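Local coordinates for eukaryotic translation initiation factor 2A (Schizosaccharomyces pombe, PDB 3WJ9), which probably acts early in protein synthesis, directing initiator methionyl-tRNA to 40S ribosomal subunits for a small number of specific mRNAs, at residues A[216-221]-A[229-234]; A[265-270]-A[287-292]; A[310-315]-A[324-329]; A[333-338]-A[350-355]. All coordinates share one frame; numbering follows the deposited sequence.

Contact 1: residues A[216-221]-A[229-234]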
# COMPACT_ATOMS: atom_id res chain seq x y z
N ASP A 216 -10.36 -16.77 11.56
CA ASP A 216 -11.30 -16.51 10.48
C ASP A 216 -10.63 -15.63 9.42
O ASP A 216 -10.97 -15.68 8.24
CB ASP A 216 -12.56 -15.84 11.01
CG ASP A 216 -13.00 -16.41 12.35
OD1 ASP A 216 -12.96 -17.64 12.51
OD2 ASP A 216 -13.38 -15.61 13.23
N LYS A 217 -9.68 -14.82 9.87
CA LYS A 217 -9.00 -13.86 9.01
C LYS A 217 -7.49 -14.05 9.04
O LYS A 217 -6.97 -14.92 9.75
CB LYS A 217 -9.34 -12.43 9.43
CG LYS A 217 -10.83 -12.13 9.49
CD LYS A 217 -11.50 -12.33 8.14
CE LYS A 217 -12.87 -11.69 8.12
NZ LYS A 217 -13.73 -12.14 9.25
N VAL A 218 -6.78 -13.22 8.28
CA VAL A 218 -5.33 -13.27 8.22
C VAL A 218 -4.78 -11.96 7.66
O VAL A 218 -5.53 -11.14 7.12
CB VAL A 218 -4.84 -14.46 7.36
CG1 VAL A 218 -4.82 -14.08 5.89
CG2 VAL A 218 -3.47 -14.94 7.82
N GLN A 219 -3.47 -11.76 7.79
CA GLN A 219 -2.81 -10.60 7.19
C GLN A 219 -1.37 -10.96 6.80
O GLN A 219 -0.58 -11.38 7.64
CB GLN A 219 -2.83 -9.41 8.14
CG GLN A 219 -2.41 -8.09 7.51
CD GLN A 219 -2.87 -6.89 8.32
OE1 GLN A 219 -3.58 -7.04 9.31
NE2 GLN A 219 -2.47 -5.70 7.89
N PHE A 220 -1.05 -10.79 5.52
CA PHE A 220 0.28 -11.12 5.02
C PHE A 220 1.17 -9.89 4.89
O PHE A 220 0.68 -8.80 4.57
CB PHE A 220 0.18 -11.83 3.66
CG PHE A 220 -0.12 -13.29 3.77
CD1 PHE A 220 0.79 -14.16 4.36
CD2 PHE A 220 -1.30 -13.81 3.27
CE1 PHE A 220 0.52 -15.51 4.45
CE2 PHE A 220 -1.58 -15.16 3.36
CZ PHE A 220 -0.66 -16.01 3.96
N LYS A 221 2.46 -10.07 5.12
CA LYS A 221 3.41 -8.96 5.02
C LYS A 221 4.79 -9.41 4.55
O LYS A 221 5.70 -9.58 5.36
CB LYS A 221 3.53 -8.25 6.38
CG LYS A 221 3.39 -6.74 6.30
CD LYS A 221 2.06 -6.28 6.88
CE LYS A 221 1.86 -4.79 6.70
NZ LYS A 221 0.59 -4.33 7.33
N LEU A 229 8.23 -13.73 5.53
CA LEU A 229 6.81 -13.39 5.46
C LEU A 229 6.10 -13.40 6.82
O LEU A 229 5.94 -14.45 7.44
CB LEU A 229 6.09 -14.35 4.51
CG LEU A 229 4.57 -14.28 4.52
CD1 LEU A 229 4.08 -12.95 3.98
CD2 LEU A 229 4.01 -15.43 3.73
N LEU A 230 5.64 -12.22 7.24
CA LEU A 230 4.87 -12.08 8.47
C LEU A 230 3.41 -12.47 8.27
O LEU A 230 2.81 -12.16 7.24
CB LEU A 230 4.95 -10.64 8.98
CG LEU A 230 6.31 -10.15 9.48
CD1 LEU A 230 6.23 -8.67 9.84
CD2 LEU A 230 6.76 -10.96 10.68
N VAL A 231 2.85 -13.15 9.26
CA VAL A 231 1.46 -13.60 9.21
C VAL A 231 0.71 -13.17 10.47
O VAL A 231 1.22 -13.31 11.58
CB VAL A 231 1.37 -15.14 9.06
CG1 VAL A 231 -0.08 -15.57 8.87
CG2 VAL A 231 2.22 -15.61 7.89
N LEU A 232 -0.49 -12.63 10.31
CA LEU A 232 -1.24 -12.10 11.44
C LEU A 232 -2.65 -12.68 11.54
O LEU A 232 -3.48 -12.47 10.65
CB LEU A 232 -1.33 -10.57 11.36
CG LEU A 232 -2.10 -9.87 12.48
CD1 LEU A 232 -1.40 -10.05 13.82
CD2 LEU A 232 -2.29 -8.39 12.16
N THR A 233 -2.92 -13.40 12.62
CA THR A 233 -4.25 -13.94 12.87
C THR A 233 -5.12 -12.89 13.56
O THR A 233 -4.79 -12.40 14.63
CB THR A 233 -4.19 -15.21 13.74
OG1 THR A 233 -3.94 -16.34 12.90
CG2 THR A 233 -5.51 -15.44 14.47
N GLN A 234 -6.23 -12.55 12.91
CA GLN A 234 -7.16 -11.57 13.44
C GLN A 234 -8.60 -12.01 13.22
O GLN A 234 -9.23 -12.56 14.13
CB GLN A 234 -6.92 -10.20 12.80
CG GLN A 234 -7.73 -9.08 13.43
CD GLN A 234 -7.04 -7.74 13.29
OE1 GLN A 234 -6.24 -7.53 12.37
NE2 GLN A 234 -7.35 -6.83 14.20
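Phe220 lies beside Leu229 and Val231 where the antiparallel strands 220-222 and 228-233 pair as a beta hairpin of the propeller. From the backbone outwards, its CB passes 4.1 Å from Leu229 CD1. CG lies anti to the carbonyl carbon (chi1 -82°), and beyond it ring atom CD1 comes within 3.5 Å of Leu229 CD2. The next rim atom, CE1, reaches Val231 CG2 at 3.8 Å. Ala182 and Phe184 of strand 180-185 also pack on Phe220, which ties the hairpin to the preceding sheet. Val218 continues this apolar row, its CG2 3.6 Å from Val231 CG1; the beta-branched valines are compact and suit extended backbone. On the other face, Lys221 CB rests on Leu230 CB, while the lysine chain turns away from the partner strand, and Leu230 packs on Val274 and Trp276 of strand 271-276. The backbones are joined by Leu232 N, which donates to Gln219 O (2.9 Å). Lys221 and Leu230 form a hydrogen-bonded pair: Lys221 N donates to Leu230 O, and Leu230 N returns a bond to Lys221 O. The hydrogen bonds across the hairpin are thus main-chain ones, while apolar side chains on both faces meet the neighbouring sheets.

Contact 2: residues A[265-270]-A[287-292]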
# COMPACT_ATOMS: atom_id res chain seq x y z
N LEU A 265 4.20 -8.74 22.11
CA LEU A 265 3.70 -9.74 23.05
C LEU A 265 4.06 -9.38 24.49
O LEU A 265 3.42 -9.86 25.42
CB LEU A 265 4.24 -11.13 22.68
CG LEU A 265 5.74 -11.26 22.39
CD1 LEU A 265 6.54 -11.60 23.64
CD2 LEU A 265 5.97 -12.29 21.30
N ASP A 266 5.08 -8.54 24.65
CA ASP A 266 5.53 -8.10 25.97
C ASP A 266 4.44 -7.37 26.73
O ASP A 266 4.47 -7.27 27.96
CB ASP A 266 6.76 -7.20 25.84
CG ASP A 266 7.95 -7.90 25.22
OD1 ASP A 266 8.03 -9.14 25.35
OD2 ASP A 266 8.80 -7.22 24.61
N ARG A 267 3.47 -6.85 25.99
CA ARG A 267 2.34 -6.14 26.57
C ARG A 267 1.05 -6.74 26.04
O ARG A 267 0.85 -6.82 24.82
CB ARG A 267 2.43 -4.65 26.23
CG ARG A 267 1.46 -3.75 26.98
CD ARG A 267 1.65 -2.31 26.53
NE ARG A 267 1.06 -1.36 27.46
CZ ARG A 267 1.69 -0.88 28.53
NH1 ARG A 267 2.92 -1.27 28.81
NH2 ARG A 267 1.07 -0.02 29.32
N GLU A 268 0.18 -7.19 26.93
CA GLU A 268 -1.07 -7.82 26.51
C GLU A 268 -1.99 -6.78 25.89
O GLU A 268 -2.17 -5.69 26.43
CB GLU A 268 -1.78 -8.52 27.68
CG GLU A 268 -3.30 -8.51 27.57
CD GLU A 268 -3.99 -9.32 28.65
OE1 GLU A 268 -4.65 -8.72 29.53
OE2 GLU A 268 -3.88 -10.56 28.63
N GLY A 269 -2.57 -7.12 24.75
CA GLY A 269 -3.44 -6.20 24.03
C GLY A 269 -3.20 -6.27 22.53
O GLY A 269 -2.41 -7.08 22.07
N PRO A 270 -3.89 -5.40 21.77
CA PRO A 270 -3.83 -5.42 20.31
C PRO A 270 -2.50 -4.91 19.75
O PRO A 270 -1.84 -4.09 20.39
CB PRO A 270 -4.97 -4.48 19.91
CG PRO A 270 -5.07 -3.53 21.04
CD PRO A 270 -4.78 -4.34 22.27
N TYR A 287 2.36 -2.32 19.73
CA TYR A 287 1.48 -3.33 20.32
C TYR A 287 1.00 -3.01 21.73
O TYR A 287 1.61 -2.20 22.44
CB TYR A 287 2.21 -4.68 20.34
CG TYR A 287 3.49 -4.65 21.14
CD1 TYR A 287 4.67 -4.18 20.58
CD2 TYR A 287 3.52 -5.08 22.46
CE1 TYR A 287 5.84 -4.14 21.30
CE2 TYR A 287 4.69 -5.05 23.19
CZ TYR A 287 5.85 -4.58 22.61
OH TYR A 287 7.02 -4.55 23.33
N GLY A 288 -0.09 -3.65 22.13
CA GLY A 288 -0.58 -3.56 23.50
C GLY A 288 -1.47 -2.36 23.76
O GLY A 288 -1.53 -1.43 22.95
N TYR A 289 -2.18 -2.39 24.89
CA TYR A 289 -3.00 -1.25 25.29
C TYR A 289 -2.11 -0.05 25.57
O TYR A 289 -1.01 -0.20 26.12
CB TYR A 289 -3.86 -1.60 26.51
CG TYR A 289 -3.07 -1.90 27.77
CD1 TYR A 289 -2.72 -0.89 28.65
CD2 TYR A 289 -2.68 -3.20 28.06
CE1 TYR A 289 -2.00 -1.16 29.80
CE2 TYR A 289 -1.95 -3.48 29.21
CZ TYR A 289 -1.62 -2.46 30.07
OH TYR A 289 -0.90 -2.73 31.22
N MSE A 290 -2.59 1.14 25.23
CA MSE A 290 -1.81 2.38 25.34
C MSE A 290 -1.48 2.72 26.77
O MSE A 290 -2.29 2.39 27.66
CB MSE A 290 -2.64 3.53 24.79
CG MSE A 290 -3.37 3.12 23.52
SE MSE A 290 -2.26 3.63 21.97
CE MSE A 290 -3.66 3.54 20.59
N PRO A 291 -0.33 3.34 27.02
CA PRO A 291 0.61 3.80 25.99
C PRO A 291 1.36 2.63 25.35
O PRO A 291 1.97 1.82 26.05
CB PRO A 291 1.56 4.72 26.76
CG PRO A 291 1.52 4.20 28.15
CD PRO A 291 0.11 3.74 28.37
N ALA A 292 1.30 2.55 24.03
CA ALA A 292 1.82 1.39 23.32
C ALA A 292 3.34 1.37 23.31
O ALA A 292 3.99 2.37 22.99
CB ALA A 292 1.28 1.35 21.90
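Arg267 reaches over to Tyr289 in the second WD repeat, in the loops at one end of a beta-propeller blade: residues 265-270 lead into strand 271-276, and the turn at residues 287-292 carries the chain from strand 283-287 into strand 292-297. The arginine chain is extended, CG anti to the backbone N (chi1 -169°), long enough to bring NE to Tyr289 O. This bond, 2.7 Å long, runs nearly along the C=O axis (C=O...donor angle 161°). The same residue also offers its ring face to the cation: NE stands 3.8 Å above the ring centre, and CZ is 4.2 Å from the centroid, a cation-pi contact that leaves the two planes 46° apart. Pro291 O lies over one guanidinium face and Tyr289 OH over the opposite one. An alanine at Arg267 would probably leave Tyr289 O without this donor and the ring without the cation over its face. The backbones are tied by Gly288 N, which donates to Pro270 O, while Gly288 O accepts from His272 NE2, so both polar atoms of this buried glycine are satisfied. Glycine suits the place because its phi is positive. Glu268 O sits at the edge of the Tyr289 ring, near CD2, and Arg267 N lies in the plane of the Tyr287 ring at its edge, 3.5 Å from CE2.

Contact 3: residues A[310-315]-A[324-329]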
# COMPACT_ATOMS: atom_id res chain seq x y z
N ALA A 310 4.37 4.74 24.85
CA ALA A 310 4.05 6.12 24.47
C ALA A 310 2.74 6.14 23.69
O ALA A 310 2.35 5.14 23.10
CB ALA A 310 5.19 6.71 23.63
N PRO A 311 2.11 7.31 23.58
CA PRO A 311 0.79 7.35 22.96
C PRO A 311 0.95 7.30 21.46
O PRO A 311 0.80 8.30 20.76
CB PRO A 311 0.25 8.71 23.38
CG PRO A 311 0.98 9.04 24.63
CD PRO A 311 2.36 8.47 24.45
N ARG A 312 1.27 6.10 20.97
CA ARG A 312 1.54 5.88 19.55
C ARG A 312 0.76 4.69 19.01
O ARG A 312 0.53 3.71 19.72
CB ARG A 312 3.04 5.68 19.33
CG ARG A 312 3.92 6.69 20.05
CD ARG A 312 3.81 8.08 19.44
NE ARG A 312 4.82 8.98 19.97
CZ ARG A 312 4.56 10.15 20.56
NH1 ARG A 312 3.30 10.55 20.68
NH2 ARG A 312 5.54 10.91 21.01
N ASN A 313 0.35 4.78 17.74
CA ASN A 313 -0.43 3.72 17.11
C ASN A 313 0.06 3.40 15.70
O ASN A 313 -0.57 2.63 14.98
CB ASN A 313 -1.91 4.10 17.06
CG ASN A 313 -2.16 5.42 16.34
OD1 ASN A 313 -1.33 5.89 15.56
ND2 ASN A 313 -3.32 6.02 16.59
N THR A 314 1.18 4.01 15.31
CA THR A 314 1.64 3.93 13.93
C THR A 314 3.16 3.99 13.82
O THR A 314 3.79 4.87 14.39
CB THR A 314 1.03 5.05 13.07
OG1 THR A 314 -0.40 5.06 13.22
CG2 THR A 314 1.38 4.87 11.60
N LEU A 315 3.73 3.05 13.08
CA LEU A 315 5.18 2.98 12.88
C LEU A 315 5.53 3.06 11.40
O LEU A 315 4.88 2.44 10.57
CB LEU A 315 5.74 1.69 13.48
CG LEU A 315 7.25 1.49 13.41
CD1 LEU A 315 7.95 2.23 14.54
CD2 LEU A 315 7.60 0.02 13.44
N ILE A 324 13.44 5.89 11.89
CA ILE A 324 12.22 5.20 12.30
C ILE A 324 11.22 6.19 12.89
O ILE A 324 11.54 6.92 13.82
CB ILE A 324 12.52 4.08 13.32
CG1 ILE A 324 13.59 3.13 12.77
CG2 ILE A 324 11.26 3.32 13.66
CD1 ILE A 324 13.96 2.01 13.72
N LEU A 325 10.01 6.21 12.33
CA LEU A 325 8.99 7.16 12.75
C LEU A 325 7.99 6.50 13.70
O LEU A 325 7.64 5.33 13.53
CB LEU A 325 8.27 7.74 11.52
CG LEU A 325 7.24 8.86 11.70
CD1 LEU A 325 7.27 9.77 10.48
CD2 LEU A 325 5.84 8.31 11.90
N LEU A 326 7.53 7.25 14.69
CA LEU A 326 6.54 6.74 15.63
C LEU A 326 5.51 7.82 15.93
O LEU A 326 5.82 8.85 16.52
CB LEU A 326 7.22 6.27 16.92
CG LEU A 326 6.34 5.47 17.88
CD1 LEU A 326 5.77 4.24 17.19
CD2 LEU A 326 7.11 5.07 19.12
N ALA A 327 4.27 7.58 15.52
CA ALA A 327 3.24 8.61 15.59
C ALA A 327 1.92 8.10 16.16
O ALA A 327 1.73 6.90 16.35
CB ALA A 327 3.01 9.21 14.22
N GLY A 328 1.01 9.04 16.43
CA GLY A 328 -0.32 8.72 16.91
C GLY A 328 -1.37 9.36 16.04
O GLY A 328 -1.54 10.58 16.05
N PHE A 329 -2.09 8.55 15.27
CA PHE A 329 -3.11 9.04 14.34
C PHE A 329 -4.51 8.58 14.74
O PHE A 329 -4.67 7.73 15.62
CB PHE A 329 -2.81 8.59 12.91
CG PHE A 329 -1.47 9.05 12.38
CD1 PHE A 329 -0.87 10.21 12.84
CD2 PHE A 329 -0.82 8.31 11.41
CE1 PHE A 329 0.35 10.62 12.34
CE2 PHE A 329 0.40 8.72 10.90
CZ PHE A 329 0.99 9.87 11.37
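Asn313 reaches across to the backbone of Phe329 with its whole amide. Its chi1 of 57° puts CG between the backbone N and the carbonyl carbon, and from there OD1 meets Phe329 N at 2.8 Å in an almost straight bond (169° at the hydrogen). OD1 also accepts from Thr314 OG1, which approaches from above the amide plane. ND2 donates to Phe329 O, though the modelled separation is doubtfully short. Asparagine suits this place because its amide imitates a peptide group where one strand has ended and the other has yet to begin. Thr314 CG2, anti to its backbone N, lies 4.0 Å from Phe329 CE2, the two side chains crossing at about a right angle. Beside them is a classic beta bulge: Ala327 O accepts from Asn313 N (2.9 Å) and weakly from Thr314 N. Arg312 CG packs 3.5 Å from Leu326 CG, and its NH2 forms a salt bridge with Asp337 of strand 335-340. Leu315 sends CD1 to Ile324 CG2 at 3.6 Å. This end of the hairpin 314-317/323-327 is therefore held by hydrogen bonds of a side-chain amide as well as main-chain ones, giving way to apolar contact farther along.

Contact 4: residues A[333-338]-A[350-355]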
# COMPACT_ATOMS: atom_id res chain seq x y z
N GLN A 333 -4.27 15.53 19.30
CA GLN A 333 -2.99 15.48 20.01
C GLN A 333 -2.05 14.45 19.41
O GLN A 333 -1.40 13.68 20.13
CB GLN A 333 -3.21 15.20 21.50
CG GLN A 333 -4.00 16.26 22.23
CD GLN A 333 -5.36 15.77 22.69
OE1 GLN A 333 -5.53 14.59 23.01
NE2 GLN A 333 -6.34 16.67 22.72
N GLY A 334 -1.97 14.43 18.08
CA GLY A 334 -1.15 13.45 17.38
C GLY A 334 0.27 13.92 17.16
O GLY A 334 0.56 14.65 16.21
N SER A 335 1.18 13.50 18.04
CA SER A 335 2.58 13.88 17.93
C SER A 335 3.34 12.93 17.01
O SER A 335 2.80 11.92 16.56
CB SER A 335 3.24 13.90 19.31
OG SER A 335 2.62 14.86 20.15
N ILE A 336 4.59 13.27 16.72
CA ILE A 336 5.45 12.44 15.88
C ILE A 336 6.88 12.41 16.42
O ILE A 336 7.46 13.46 16.73
CB ILE A 336 5.49 12.94 14.41
CG1 ILE A 336 4.11 12.82 13.76
CG2 ILE A 336 6.52 12.16 13.60
CD1 ILE A 336 4.08 13.23 12.31
N ASP A 337 7.45 11.21 16.55
CA ASP A 337 8.83 11.05 16.96
C ASP A 337 9.63 10.35 15.87
O ASP A 337 9.10 9.49 15.16
CB ASP A 337 8.92 10.26 18.27
CG ASP A 337 8.31 11.00 19.44
OD1 ASP A 337 8.15 12.23 19.35
OD2 ASP A 337 8.00 10.35 20.47
N ILE A 338 10.90 10.72 15.72
CA ILE A 338 11.77 10.08 14.73
C ILE A 338 13.05 9.56 15.37
O ILE A 338 13.82 10.32 15.96
CB ILE A 338 12.12 11.05 13.58
CG1 ILE A 338 10.86 11.42 12.80
CG2 ILE A 338 13.14 10.41 12.65
CD1 ILE A 338 11.11 12.31 11.60
N THR A 350 11.09 15.59 17.64
CA THR A 350 9.72 15.41 18.07
C THR A 350 8.88 16.56 17.53
O THR A 350 9.13 17.72 17.84
CB THR A 350 9.59 15.37 19.61
OG1 THR A 350 10.22 14.19 20.11
CG2 THR A 350 8.12 15.36 20.02
N VAL A 351 7.90 16.23 16.69
CA VAL A 351 6.95 17.22 16.20
C VAL A 351 5.54 16.75 16.50
O VAL A 351 5.31 15.56 16.72
CB VAL A 351 7.09 17.48 14.69
CG1 VAL A 351 8.54 17.72 14.31
CG2 VAL A 351 6.51 16.33 13.88
N GLU A 352 4.59 17.67 16.51
CA GLU A 352 3.20 17.28 16.65
C GLU A 352 2.41 17.66 15.41
O GLU A 352 2.61 18.72 14.82
CB GLU A 352 2.56 17.92 17.89
CG GLU A 352 1.16 17.40 18.16
CD GLU A 352 0.50 18.06 19.35
OE1 GLU A 352 1.16 18.88 20.02
OE2 GLU A 352 -0.68 17.74 19.63
N ALA A 353 1.53 16.76 15.00
CA ALA A 353 0.60 17.02 13.92
C ALA A 353 -0.76 16.51 14.34
O ALA A 353 -1.16 15.39 13.99
CB ALA A 353 1.06 16.37 12.63
N ALA A 354 -1.46 17.31 15.14
CA ALA A 354 -2.78 16.97 15.63
C ALA A 354 -3.71 16.65 14.47
O ALA A 354 -3.66 17.31 13.43
CB ALA A 354 -3.34 18.11 16.47
N ASN A 355 -4.54 15.63 14.66
CA ASN A 355 -5.53 15.22 13.66
C ASN A 355 -4.92 14.77 12.34
O ASN A 355 -5.62 14.67 11.33
CB ASN A 355 -6.51 16.36 13.42
CG ASN A 355 -7.35 16.68 14.63
OD1 ASN A 355 -7.90 15.79 15.27
ND2 ASN A 355 -7.45 17.96 14.97
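Thr350 OG1 is gripped by two groups: it donates to Asp337 OD1 at 3.0 Å, meeting it from above the carboxylate plane, and is also hydrogen-bonded to Lys347 NZ. The two side chains lie side by side on one face of the hairpin; Asp337 CG is anti to the carbonyl carbon (chi1 -66°), and OD1 on it faces the threonine. OD2 serves Arg312, so the aspartate suits a place where one buried group must answer both a hydroxyl and a cation. A leucine in its place would probably leave the Arg312 charge without its mate and Thr350 OG1 without this acceptor. Between the strands Val351 N donates to Ile336 O at 2.8 Å, and Ala353 N bonds to Gly334 O just past the strand end. Glu352 runs extended from CG, which lies 3.5 Å from Ser335 OG; its OE2 stops 3.3 Å from Gln333 CA. On the opposite face Ile336 CB meets Val351 CG2 at 3.6 Å, two branched apolar chains pointing the same way. Strand 335-340 is an inner member of its sheet, between 323-327 and the outermost 346-352; Ile336 rests on Leu325 and Ala327 of the former, and on Thr370 of the following sheet.

Overall arrangement
Followed from the N terminus, the four contacts come in series, none enclosing or crossing another. Contact 1 closes a short hairpin loop in the three-stranded sheet 220-247. Contact 2 closes a longer loop, bringing the lead-in to strand 271-276 against the turn that follows strand 283-287 in the next sheet. Contacts 3 and 4 share one blade, the former joining its first two strands and the latter its last two; their centres are about 8 Å apart. Adjacent strands 323-327 and 335-340 link them through Leu326 N and Asp337 O. Contact 2 touches contact 3 through Ala292 O and Ala310 N, within the blade of contact 2, from which the chain runs on to strand 314-317 of the next, whereas contact 1 touches none of the others.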